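Local atomic coordinates of anti-H(O) lectin 1 (PDB entry 1FX5), a protein that binds carbohydrate as a metal-dependent, L-fucose-specific legume lectin from gorse that recognises the H(O) blood-group determinant. Residues Ser1-Gln13 with Glu227-Asn239. Numbering follows the deposited sequence.
Sequences SDDLSFKFKNFSQ and EVLNWYFTSTFIN. Unlike the reference sequence in segment 227-239: Thr236 (reference Asn), Phe237 (reference Leu).
Phe6 drives the edge of its ring onto the face of the Trp231 indole, with CE1 3.8 Å above the plane of the six-membered ring and the two planes turned 81° apart, a T-shaped pair. What brings it there is the first torsion: CG sits between the backbone N and the carbonyl carbon (chi1 57°), which swings the ring across the neighbouring strand. The same turn lays one face of Phe6 over the CB of Phe233, a CH-pi contact 3.9 Å from CB to the Phe6 ring centroid, while the Phe6 and Phe233 rings themselves are nearly parallel but slid apart. Phe8 runs alongside Trp231, its CE2 4.0 Å from Trp231 CE3, and Phe11 reaches the CB of Trp231 with CZ.

The strands beneath are 3-8 and 224-236, from the chain's two ends, paired antiparallel in the back sheet of the legume-lectin jelly roll, with the face that carries Leu4, Phe6, Phe8, Trp231 and Phe233 turned to the interior. Alternate residues pair through two N-H...O bonds each, at Leu4-Ser235, Phe6-Phe233 and Phe8-Trp231; the straightest runs from Phe8 N to Trp231 O (2.8 Å). Strand 3-8 also pairs antiparallel with a strand of the second subunit, so the sheet continues through the dimer. Trp231 NE1 is satisfied by Thr70 of strand 64-78.

At the other end the side chains of Asp3 and Thr236 lie side by side. Thr236 OG1 donates to the syn side of Asp3 OD2 at 2.7 Å, 32° out of the carboxylate plane, and accepts from Ile238 N in an ST turn. A water donates to the same OD2 and accepts from Phe237 N, while another links Asp2 O to Ser235 OG. Phe237 turns its ring edge to the backbone, CD2 lying 3.5 Å from Asp2 O.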
loop_
_atom_site.group_PDB
_atom_site.type_symbol
_atom_site.label_atom_id
_atom_site.label_comp_id
_atom_site.label_asym_id
_atom_site.label_seq_id
_atom_site.Cartn_x
_atom_site.Cartn_y
_atom_site.Cartn_z
ATOM N N SER A 1 -2.485 -4.154 -7.398
ATOM C CA SER A 1 -3.758 -4.777 -6.974
ATOM C C SER A 1 -4.809 -4.254 -7.920
ATOM O O SER A 1 -4.478 -3.494 -8.822
ATOM C CB SER A 1 -4.104 -4.373 -5.541
ATOM O OG SER A 1 -4.264 -2.972 -5.419
ATOM N N ASP A 2 -6.046 -4.709 -7.759
ATOM C CA ASP A 2 -7.160 -4.277 -8.595
ATOM C C ASP A 2 -7.917 -3.194 -7.831
ATOM O O ASP A 2 -8.498 -2.298 -8.443
ATOM C CB ASP A 2 -8.115 -5.435 -8.908
ATOM C CG ASP A 2 -7.479 -6.497 -9.795
ATOM O OD1 ASP A 2 -7.501 -6.338 -11.029
ATOM O OD2 ASP A 2 -6.948 -7.489 -9.261
ATOM N N ASP A 3 -7.966 -3.330 -6.506
ATOM C CA ASP A 3 -8.643 -2.387 -5.625
ATOM C C ASP A 3 -7.668 -1.995 -4.538
ATOM O O ASP A 3 -6.889 -2.840 -4.045
ATOM C CB ASP A 3 -9.850 -3.013 -4.926
ATOM C CG ASP A 3 -11.037 -3.218 -5.840
ATOM O OD1 ASP A 3 -11.921 -4.014 -5.476
ATOM O OD2 ASP A 3 -11.118 -2.585 -6.903
ATOM N N LEU A 4 -7.713 -0.718 -4.171
ATOM C CA LEU A 4 -6.853 -0.174 -3.128
ATOM C C LEU A 4 -7.596 0.985 -2.477
ATOM O O LEU A 4 -8.213 1.821 -3.151
ATOM C CB LEU A 4 -5.499 0.302 -3.664
ATOM C CG LEU A 4 -4.600 0.873 -2.556
ATOM C CD1 LEU A 4 -4.154 -0.263 -1.660
ATOM C CD2 LEU A 4 -3.375 1.565 -3.121
ATOM N N SER A 5 -7.485 1.061 -1.163
ATOM C CA SER A 5 -8.137 2.095 -0.406
ATOM C C SER A 5 -7.415 2.255 0.935
ATOM O O SER A 5 -7.018 1.262 1.567
ATOM C CB SER A 5 -9.577 1.652 -0.202
ATOM O OG SER A 5 -10.369 2.633 0.428
ATOM N N PHE A 6 -7.182 3.498 1.340
ATOM C CA PHE A 6 -6.519 3.773 2.607
ATOM C C PHE A 6 -7.047 5.084 3.144
ATOM O O PHE A 6 -7.606 5.893 2.378
ATOM C CB PHE A 6 -4.973 3.806 2.475
ATOM C CG PHE A 6 -4.444 4.798 1.468
ATOM C CD1 PHE A 6 -4.397 6.171 1.763
ATOM C CD2 PHE A 6 -3.900 4.359 0.275
ATOM C CE1 PHE A 6 -3.801 7.086 0.889
ATOM C CE2 PHE A 6 -3.310 5.258 -0.590
ATOM C CZ PHE A 6 -3.255 6.626 -0.281
ATOM N N LYS A 7 -6.929 5.276 4.455
ATOM C CA LYS A 7 -7.395 6.503 5.098
ATOM C C LYS A 7 -6.468 6.880 6.236
ATOM O O LYS A 7 -6.115 6.031 7.075
ATOM C CB LYS A 7 -8.814 6.353 5.655
ATOM C CG LYS A 7 -9.377 7.662 6.198
ATOM C CD LYS A 7 -10.563 7.467 7.133
ATOM C CE LYS A 7 -11.824 7.037 6.403
ATOM N NZ LYS A 7 -12.992 6.963 7.348
ATOM N N PHE A 8 -6.028 8.128 6.228
ATOM C CA PHE A 8 -5.146 8.650 7.256
ATOM C C PHE A 8 -6.013 9.702 7.961
ATOM O O PHE A 8 -6.409 10.708 7.336
ATOM C CB PHE A 8 -3.946 9.397 6.651
ATOM C CG PHE A 8 -2.880 8.523 6.045
ATOM C CD1 PHE A 8 -1.787 8.112 6.801
ATOM C CD2 PHE A 8 -2.918 8.193 4.692
ATOM C CE1 PHE A 8 -0.743 7.390 6.220
ATOM C CE2 PHE A 8 -1.878 7.469 4.106
ATOM C CZ PHE A 8 -0.785 7.068 4.876
ATOM N N LYS A 9 -6.351 9.470 9.229
ATOM C CA LYS A 9 -7.165 10.425 9.990
ATOM C C LYS A 9 -6.277 11.595 10.424
ATOM O O LYS A 9 -6.759 12.684 10.712
ATOM C CB LYS A 9 -7.809 9.741 11.172
ATOM C CG LYS A 9 -8.861 8.782 10.715
ATOM C CD LYS A 9 -9.447 8.011 11.858
ATOM C CE LYS A 9 -10.584 7.150 11.351
ATOM N NZ LYS A 9 -10.748 5.983 12.241
ATOM N N ASN A 10 -4.981 11.309 10.489
ATOM C CA ASN A 10 -3.906 12.234 10.854
ATOM C C ASN A 10 -2.628 11.470 10.527
ATOM O O ASN A 10 -2.714 10.321 10.108
ATOM C CB ASN A 10 -3.958 12.710 12.314
ATOM C CG ASN A 10 -3.894 11.587 13.318
ATOM O OD1 ASN A 10 -3.524 10.460 13.004
ATOM N ND2 ASN A 10 -4.257 11.898 14.551
ATOM N N PHE A 11 -1.462 12.073 10.706
ATOM C CA PHE A 11 -0.200 11.395 10.395
ATOM C C PHE A 11 0.736 11.218 11.595
ATOM O O PHE A 11 0.808 12.097 12.454
ATOM C CB PHE A 11 0.526 12.179 9.283
ATOM C CG PHE A 11 -0.311 12.398 8.033
ATOM C CD1 PHE A 11 -1.184 13.484 7.942
ATOM C CD2 PHE A 11 -0.224 11.521 6.957
ATOM C CE1 PHE A 11 -1.953 13.695 6.804
ATOM C CE2 PHE A 11 -0.991 11.723 5.807
ATOM C CZ PHE A 11 -1.856 12.815 5.737
ATOM N N SER A 12 1.473 10.107 11.651
ATOM C CA SER A 12 2.400 9.870 12.773
ATOM C C SER A 12 3.854 10.086 12.375
ATOM O O SER A 12 4.259 9.741 11.263
ATOM C CB SER A 12 2.200 8.473 13.396
ATOM O OG SER A 12 2.050 7.460 12.413
ATOM N N GLN A 13 4.648 10.616 13.300
ATOM C CA GLN A 13 6.057 10.877 13.023
ATOM C C GLN A 13 6.936 9.679 12.691
ATOM O O GLN A 13 7.917 9.824 11.964
ATOM C CB GLN A 13 6.696 11.668 14.158
ATOM C CG GLN A 13 6.283 13.110 14.207
ATOM C CD GLN A 13 6.943 13.841 15.352
ATOM O OE1 GLN A 13 7.971 14.505 15.175
ATOM N NE2 GLN A 13 6.356 13.726 16.544
ATOM N N GLU A 227 0.245 22.742 4.401
ATOM C CA GLU A 227 -0.019 21.562 5.226
ATOM C C GLU A 227 -1.301 20.752 5.015
ATOM O O GLU A 227 -2.387 21.307 4.880
ATOM C CB GLU A 227 0.082 22.022 6.676
ATOM C CG GLU A 227 1.478 22.541 6.961
ATOM C CD GLU A 227 1.562 23.470 8.136
ATOM O OE1 GLU A 227 2.299 23.159 9.073
ATOM O OE2 GLU A 227 0.936 24.541 8.119
ATOM N N VAL A 228 -1.159 19.431 5.036
ATOM C CA VAL A 228 -2.281 18.527 4.843
ATOM C C VAL A 228 -2.653 17.909 6.177
ATOM O O VAL A 228 -1.776 17.413 6.900
ATOM C CB VAL A 228 -1.932 17.411 3.811
ATOM C CG1 VAL A 228 -3.101 16.445 3.653
ATOM C CG2 VAL A 228 -1.587 18.036 2.444
ATOM N N LEU A 229 -3.955 17.910 6.477
ATOM C CA LEU A 229 -4.479 17.366 7.726
ATOM C C LEU A 229 -4.892 15.885 7.731
ATOM O O LEU A 229 -4.810 15.211 8.762
ATOM C CB LEU A 229 -5.663 18.220 8.188
ATOM C CG LEU A 229 -5.381 19.665 8.589
ATOM C CD1 LEU A 229 -6.672 20.431 8.566
ATOM C CD2 LEU A 229 -4.735 19.738 9.963
ATOM N N ASN A 230 -5.453 15.419 6.623
ATOM C CA ASN A 230 -5.887 14.032 6.511
ATOM C C ASN A 230 -5.914 13.689 5.042
ATOM O O ASN A 230 -5.780 14.580 4.187
ATOM C CB ASN A 230 -7.271 13.826 7.123
ATOM C CG ASN A 230 -8.251 14.907 6.724
ATOM O OD1 ASN A 230 -8.473 15.170 5.543
ATOM N ND2 ASN A 230 -8.820 15.570 7.720
ATOM N N TRP A 231 -6.181 12.426 4.746
ATOM C CA TRP A 231 -6.203 11.997 3.367
ATOM C C TRP A 231 -6.909 10.668 3.210
ATOM O O TRP A 231 -6.626 9.722 3.951
ATOM C CB TRP A 231 -4.744 11.846 2.917
ATOM C CG TRP A 231 -4.497 11.506 1.480
ATOM C CD1 TRP A 231 -5.336 11.727 0.411
ATOM C CD2 TRP A 231 -3.288 10.957 0.939
ATOM N NE1 TRP A 231 -4.711 11.354 -0.759
ATOM C CE2 TRP A 231 -3.455 10.883 -0.465
ATOM C CE3 TRP A 231 -2.077 10.532 1.504
ATOM C CZ2 TRP A 231 -2.449 10.401 -1.314
ATOM C CZ3 TRP A 231 -1.077 10.054 0.661
ATOM C CH2 TRP A 231 -1.271 9.994 -0.734
ATOM N N TYR A 232 -7.800 10.599 2.229
ATOM C CA TYR A 232 -8.554 9.395 1.929
ATOM C C TYR A 232 -8.376 9.149 0.426
ATOM O O TYR A 232 -8.465 10.108 -0.365
ATOM C CB TYR A 232 -10.031 9.590 2.276
ATOM C CG TYR A 232 -10.926 8.550 1.650
ATOM C CD1 TYR A 232 -11.093 7.298 2.237
ATOM C CD2 TYR A 232 -11.605 8.818 0.458
ATOM C CE1 TYR A 232 -11.918 6.340 1.662
ATOM C CE2 TYR A 232 -12.435 7.866 -0.137
ATOM C CZ TYR A 232 -12.587 6.628 0.469
ATOM O OH TYR A 232 -13.417 5.680 -0.109
ATOM N N PHE A 233 -8.160 7.885 0.032
ATOM C CA PHE A 233 -7.970 7.531 -1.375
ATOM C C PHE A 233 -8.494 6.150 -1.696
ATOM O O PHE A 233 -8.255 5.201 -0.942
ATOM C CB PHE A 233 -6.473 7.543 -1.720
ATOM C CG PHE A 233 -6.165 7.138 -3.140
ATOM C CD1 PHE A 233 -6.084 8.094 -4.145
ATOM C CD2 PHE A 233 -5.964 5.796 -3.477
ATOM C CE1 PHE A 233 -5.806 7.728 -5.475
ATOM C CE2 PHE A 233 -5.686 5.418 -4.797
ATOM C CZ PHE A 233 -5.609 6.391 -5.800
ATOM N N THR A 234 -9.140 6.015 -2.851
ATOM C CA THR A 234 -9.674 4.738 -3.272
ATOM C C THR A 234 -9.718 4.624 -4.800
ATOM O O THR A 234 -10.110 5.585 -5.497
ATOM C CB THR A 234 -11.073 4.470 -2.645
ATOM O OG1 THR A 234 -11.656 3.301 -3.227
ATOM C CG2 THR A 234 -11.997 5.587 -2.928
ATOM N N SER A 235 -9.209 3.505 -5.327
ATOM C CA SER A 235 -9.206 3.263 -6.772
ATOM C C SER A 235 -9.751 1.873 -7.005
ATOM O O SER A 235 -9.564 0.956 -6.170
ATOM C CB SER A 235 -7.824 3.382 -7.403
ATOM O OG SER A 235 -6.929 2.441 -6.850
ATOM N N THR A 236 -10.390 1.708 -8.160
ATOM C CA THR A 236 -10.974 0.433 -8.527
ATOM C C THR A 236 -11.185 0.364 -10.047
ATOM O O THR A 236 -11.284 1.401 -10.724
ATOM C CB THR A 236 -12.353 0.270 -7.830
ATOM O OG1 THR A 236 -12.905 -1.012 -8.131
ATOM C CG2 THR A 236 -13.335 1.312 -8.332
ATOM N N PHE A 237 -11.175 -0.859 -10.577
ATOM C CA PHE A 237 -11.385 -1.101 -12.006
ATOM C C PHE A 237 -12.864 -1.510 -12.157
ATOM O O PHE A 237 -13.464 -1.404 -13.230
ATOM C CB PHE A 237 -10.527 -2.259 -12.494
ATOM C CG PHE A 237 -9.124 -1.890 -12.806
ATOM C CD1 PHE A 237 -8.788 -1.413 -14.060
ATOM C CD2 PHE A 237 -8.132 -2.068 -11.877
ATOM C CE1 PHE A 237 -7.474 -1.139 -14.381
ATOM C CE2 PHE A 237 -6.823 -1.796 -12.188
ATOM C CZ PHE A 237 -6.489 -1.329 -13.440
ATOM N N ILE A 238 -13.448 -1.964 -11.059
ATOM C CA ILE A 238 -14.822 -2.394 -11.058
ATOM C C ILE A 238 -15.751 -1.286 -10.520
ATOM O O ILE A 238 -16.331 -1.377 -9.433
ATOM C CB ILE A 238 -14.891 -3.831 -10.368
ATOM C CG1 ILE A 238 -15.657 -4.815 -11.260
ATOM C CG2 ILE A 238 -15.420 -3.790 -8.937
ATOM C CD1 ILE A 238 -15.143 -4.890 -12.689
ATOM N N ASN A 239 -15.850 -0.196 -11.278
ATOM C CA ASN A 239 -16.706 0.923 -10.861
ATOM C C ASN A 239 -18.208 0.599 -11.022
ATOM O O ASN A 239 -18.622 -0.007 -12.026
ATOM C CB ASN A 239 -16.337 2.188 -11.634
HETATM O O HOH W 1 -6.604 0.182 -8.796
HETATM O O HOH W 2 -11.150 -3.757 -9.412
#